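Local coordinates for Non-canonical purine NTP pyrophosphatase (Coxiella burnetii, PDB 3TQU), which probably hydrolyses non-canonical purine nucleoside triphosphates such as XTP, dITP and ITP to their monophosphates, cleansing the nucleotide pool, at residues 74-82 with 105-116. Residues are numbered along the deposited sequence; the frame is centred on the assembly and turned at random.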
loop_
_atom_site.group_PDB
_atom_site.type_symbol
_atom_site.label_atom_id
_atom_site.label_comp_id
_atom_site.label_asym_id
_atom_site.label_seq_id
_atom_site.Cartn_x
_atom_site.Cartn_y
_atom_site.Cartn_z
ATOM N N GLY A 74 -11.157 8.206 -3.395
ATOM C CA GLY A 74 -12.553 8.142 -3.022
ATOM C C GLY A 74 -12.856 8.827 -1.710
ATOM O O GLY A 74 -11.960 9.309 -1.015
ATOM N N LEU A 75 -14.142 8.870 -1.389
ATOM C CA LEU A 75 -14.632 9.457 -0.156
ATOM C C LEU A 75 -15.063 8.321 0.758
ATOM O O LEU A 75 -15.760 7.408 0.317
ATOM C CB LEU A 75 -15.830 10.352 -0.466
ATOM C CG LEU A 75 -16.501 11.070 0.698
ATOM C CD1 LEU A 75 -15.511 11.980 1.414
ATOM C CD2 LEU A 75 -17.706 11.859 0.196
ATOM N N THR A 76 -14.638 8.361 2.019
ATOM C CA THR A 76 -15.071 7.371 2.994
ATOM C C THR A 76 -15.801 8.074 4.127
ATOM O O THR A 76 -15.314 9.060 4.669
ATOM C CB THR A 76 -13.891 6.570 3.572
ATOM O OG1 THR A 76 -13.015 7.449 4.287
ATOM C CG2 THR A 76 -13.118 5.876 2.458
ATOM N N ILE A 77 -16.974 7.564 4.480
ATOM C CA ILE A 77 -17.787 8.185 5.519
ATOM C C ILE A 77 -17.985 7.250 6.708
ATOM O O ILE A 77 -18.530 6.156 6.571
ATOM C CB ILE A 77 -19.137 8.654 4.956
ATOM C CG1 ILE A 77 -18.900 9.666 3.830
ATOM C CG2 ILE A 77 -19.987 9.262 6.053
ATOM C CD1 ILE A 77 -20.164 10.117 3.109
ATOM N N ALA A 78 -17.535 7.701 7.875
ATOM C CA ALA A 78 -17.532 6.877 9.079
ATOM C C ALA A 78 -18.892 6.244 9.366
ATOM O O ALA A 78 -18.986 5.039 9.590
ATOM C CB ALA A 78 -17.047 7.686 10.278
ATOM N N ALA A 79 -19.941 7.059 9.353
ATOM C CA ALA A 79 -21.283 6.579 9.669
ATOM C C ALA A 79 -21.803 5.581 8.639
ATOM O O ALA A 79 -22.760 4.857 8.902
ATOM C CB ALA A 79 -22.248 7.745 9.809
ATOM N N LEU A 80 -21.174 5.548 7.469
ATOM C CA LEU A 80 -21.592 4.637 6.406
ATOM C C LEU A 80 -20.592 3.504 6.197
ATOM O O LEU A 80 -20.478 2.964 5.097
ATOM C CB LEU A 80 -21.802 5.396 5.096
ATOM C CG LEU A 80 -22.825 6.531 5.133
ATOM C CD1 LEU A 80 -22.977 7.159 3.754
ATOM C CD2 LEU A 80 -24.164 6.023 5.649
ATOM N N ASN A 81 -19.872 3.147 7.256
ATOM C CA ASN A 81 -18.900 2.059 7.195
ATOM C C ASN A 81 -17.907 2.244 6.051
ATOM O O ASN A 81 -17.554 1.288 5.363
ATOM C CB ASN A 81 -19.609 0.705 7.075
ATOM C CG ASN A 81 -18.681 -0.470 7.340
ATOM O OD1 ASN A 81 -17.714 -0.354 8.093
ATOM N ND2 ASN A 81 -18.970 -1.610 6.718
ATOM N N SER A 82 -17.478 3.489 5.856
ATOM C CA SER A 82 -16.468 3.854 4.858
ATOM C C SER A 82 -16.980 3.953 3.419
ATOM O O SER A 82 -16.213 4.239 2.503
ATOM C CB SER A 82 -15.242 2.938 4.941
ATOM O OG SER A 82 -14.441 3.270 6.063
ATOM N N VAL A 105 -25.496 10.592 -0.993
ATOM C CA VAL A 105 -24.714 10.634 0.236
ATOM C C VAL A 105 -25.482 11.341 1.349
ATOM O O VAL A 105 -25.520 10.869 2.487
ATOM C CB VAL A 105 -23.357 11.325 0.021
ATOM C CG1 VAL A 105 -22.772 11.784 1.351
ATOM C CG2 VAL A 105 -22.402 10.385 -0.698
ATOM N N LEU A 106 -26.100 12.469 1.013
ATOM C CA LEU A 106 -26.873 13.229 1.989
ATOM C C LEU A 106 -28.062 12.420 2.507
ATOM O O LEU A 106 -28.358 12.436 3.701
ATOM C CB LEU A 106 -27.344 14.561 1.397
ATOM C CG LEU A 106 -26.257 15.602 1.116
ATOM C CD1 LEU A 106 -26.829 16.816 0.387
ATOM C CD2 LEU A 106 -25.564 16.025 2.404
ATOM N N GLU A 107 -28.735 11.710 1.605
ATOM C CA GLU A 107 -29.858 10.857 1.989
ATOM C C GLU A 107 -29.399 9.703 2.875
ATOM O O GLU A 107 -30.055 9.368 3.864
ATOM C CB GLU A 107 -30.569 10.301 0.752
ATOM C CG GLU A 107 -31.303 11.341 -0.076
ATOM C CD GLU A 107 -31.968 10.745 -1.302
ATOM O OE1 GLU A 107 -31.811 9.527 -1.534
ATOM O OE2 GLU A 107 -32.650 11.495 -2.033
ATOM N N ALA A 108 -28.273 9.096 2.509
ATOM C CA ALA A 108 -27.719 7.971 3.253
ATOM C C ALA A 108 -27.398 8.353 4.694
ATOM O O ALA A 108 -27.713 7.614 5.625
ATOM C CB ALA A 108 -26.477 7.431 2.554
ATOM N N LEU A 109 -26.763 9.506 4.876
ATOM C CA LEU A 109 -26.470 10.002 6.216
ATOM C C LEU A 109 -27.760 10.320 6.964
ATOM O O LEU A 109 -27.921 9.959 8.131
ATOM C CB LEU A 109 -25.565 11.233 6.154
ATOM C CG LEU A 109 -24.068 10.936 6.078
ATOM C CD1 LEU A 109 -23.265 12.218 5.928
ATOM C CD2 LEU A 109 -23.627 10.168 7.316
ATOM N N GLU A 110 -28.679 10.994 6.281
ATOM C CA GLU A 110 -29.991 11.286 6.842
ATOM C C GLU A 110 -30.651 10.022 7.384
ATOM O O GLU A 110 -31.215 10.025 8.478
ATOM C CB GLU A 110 -30.886 11.915 5.775
ATOM C CG GLU A 110 -32.371 11.715 6.019
ATOM C CD GLU A 110 -33.172 11.714 4.731
ATOM O OE1 GLU A 110 -33.480 12.812 4.221
ATOM O OE2 GLU A 110 -33.487 10.615 4.227
ATOM N N ALA A 111 -30.572 8.944 6.609
ATOM C CA ALA A 111 -31.224 7.688 6.963
ATOM C C ALA A 111 -30.487 6.960 8.081
ATOM O O ALA A 111 -31.106 6.326 8.935
ATOM C CB ALA A 111 -31.352 6.793 5.735
ATOM N N ALA A 112 -29.162 7.048 8.069
ATOM C CA ALA A 112 -28.354 6.427 9.110
ATOM C C ALA A 112 -28.575 7.136 10.440
ATOM O O ALA A 112 -28.237 6.609 11.500
ATOM C CB ALA A 112 -26.884 6.457 8.729
ATOM N N ASP A 113 -29.153 8.332 10.365
ATOM C CA ASP A 113 -29.345 9.196 11.527
ATOM C C ASP A 113 -28.254 8.988 12.573
ATOM O O ASP A 113 -28.536 8.690 13.735
ATOM C CB ASP A 113 -30.730 8.992 12.142
ATOM C CG ASP A 113 -31.299 10.271 12.726
ATOM O OD1 ASP A 113 -31.967 10.201 13.780
ATOM O OD2 ASP A 113 -31.080 11.348 12.129
ATOM N N ASP A 114 -27.007 9.140 12.144
ATOM C CA ASP A 114 -25.862 8.991 13.029
ATOM C C ASP A 114 -25.155 10.334 13.164
ATOM O O ASP A 114 -24.651 10.882 12.184
ATOM C CB ASP A 114 -24.903 7.932 12.484
ATOM C CG ASP A 114 -23.965 7.394 13.544
ATOM O OD1 ASP A 114 -24.325 7.446 14.738
ATOM O OD2 ASP A 114 -22.871 6.912 13.183
ATOM N N SER A 115 -25.127 10.858 14.385
ATOM C CA SER A 115 -24.572 12.182 14.653
ATOM C C SER A 115 -23.175 12.383 14.067
ATOM O O SER A 115 -22.739 13.516 13.861
ATOM C CB SER A 115 -24.548 12.452 16.159
ATOM O OG SER A 115 -23.777 11.474 16.838
ATOM N N ASP A 116 -22.476 11.284 13.805
ATOM C CA ASP A 116 -21.118 11.355 13.279
ATOM C C ASP A 116 -21.115 11.658 11.783
ATOM O O ASP A 116 -21.519 10.826 10.973
ATOM C CB ASP A 116 -20.368 10.050 13.548
ATOM C CG ASP A 116 -18.877 10.180 13.313
ATOM O OD1 ASP A 116 -18.455 11.226 12.784
ATOM O OD2 ASP A 116 -18.131 9.239 13.654
HETATM O O HOH W 1 -19.957 9.840 9.088
#
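The carboxylates of D116 and D114 lie along the same side of the 3-10 turn after strand 68-77, against A78 and A79 respectively. That of D116 turns one face to A78, whose CB lies over it, displaced toward OD2 (A78 CB to D116 OD2 3.9 Å); at the other oxygen, OD1 bonds the hydroxyl of S118. D114 instead sets the CB-OD2 side of its carboxylate, rather than a face, against A79: with CG anti to the backbone N (chi1 -161°), D114 OD2 comes alongside A79 CB at 3.5 Å. A79 CB also meets D116 O at 3.4 Å and L109 CD2 at 3.7 Å, so A79 sits where the end of helix 98-112 and the following loop converge.

The remaining packing is aliphatic. L80 has CG beside its backbone N (chi1 -58°), which carries its two methyls to the helix: L80 CD1 is 3.7 Å from A108 CB, while CD2 lies over the A108 carbonyl and near A112 CB. Deeper in, I77 straddles V105 and L109, its CD1 reaching V105 CG1 at 3.6 Å and its CG2 facing L109 CD2. I147 of strand 137-147 touches both I77 and L109, and V105 also packs on Y159, a predicted substrate-binding residue. The turn itself is held by I77 O, which accepts from L80 N and S82 N on opposite faces of its plane.

No direct hydrogen bond joins the segments. A water bridges them, accepting from A79 N at 2.8 Å and donating to D116 O at 2.6 Å. The last turns of helix 98-112 thus pack on the end of an interior strand of this HAM1-family enzyme's mixed sheet largely through close-packed methyls, with a single water as the polar bridge.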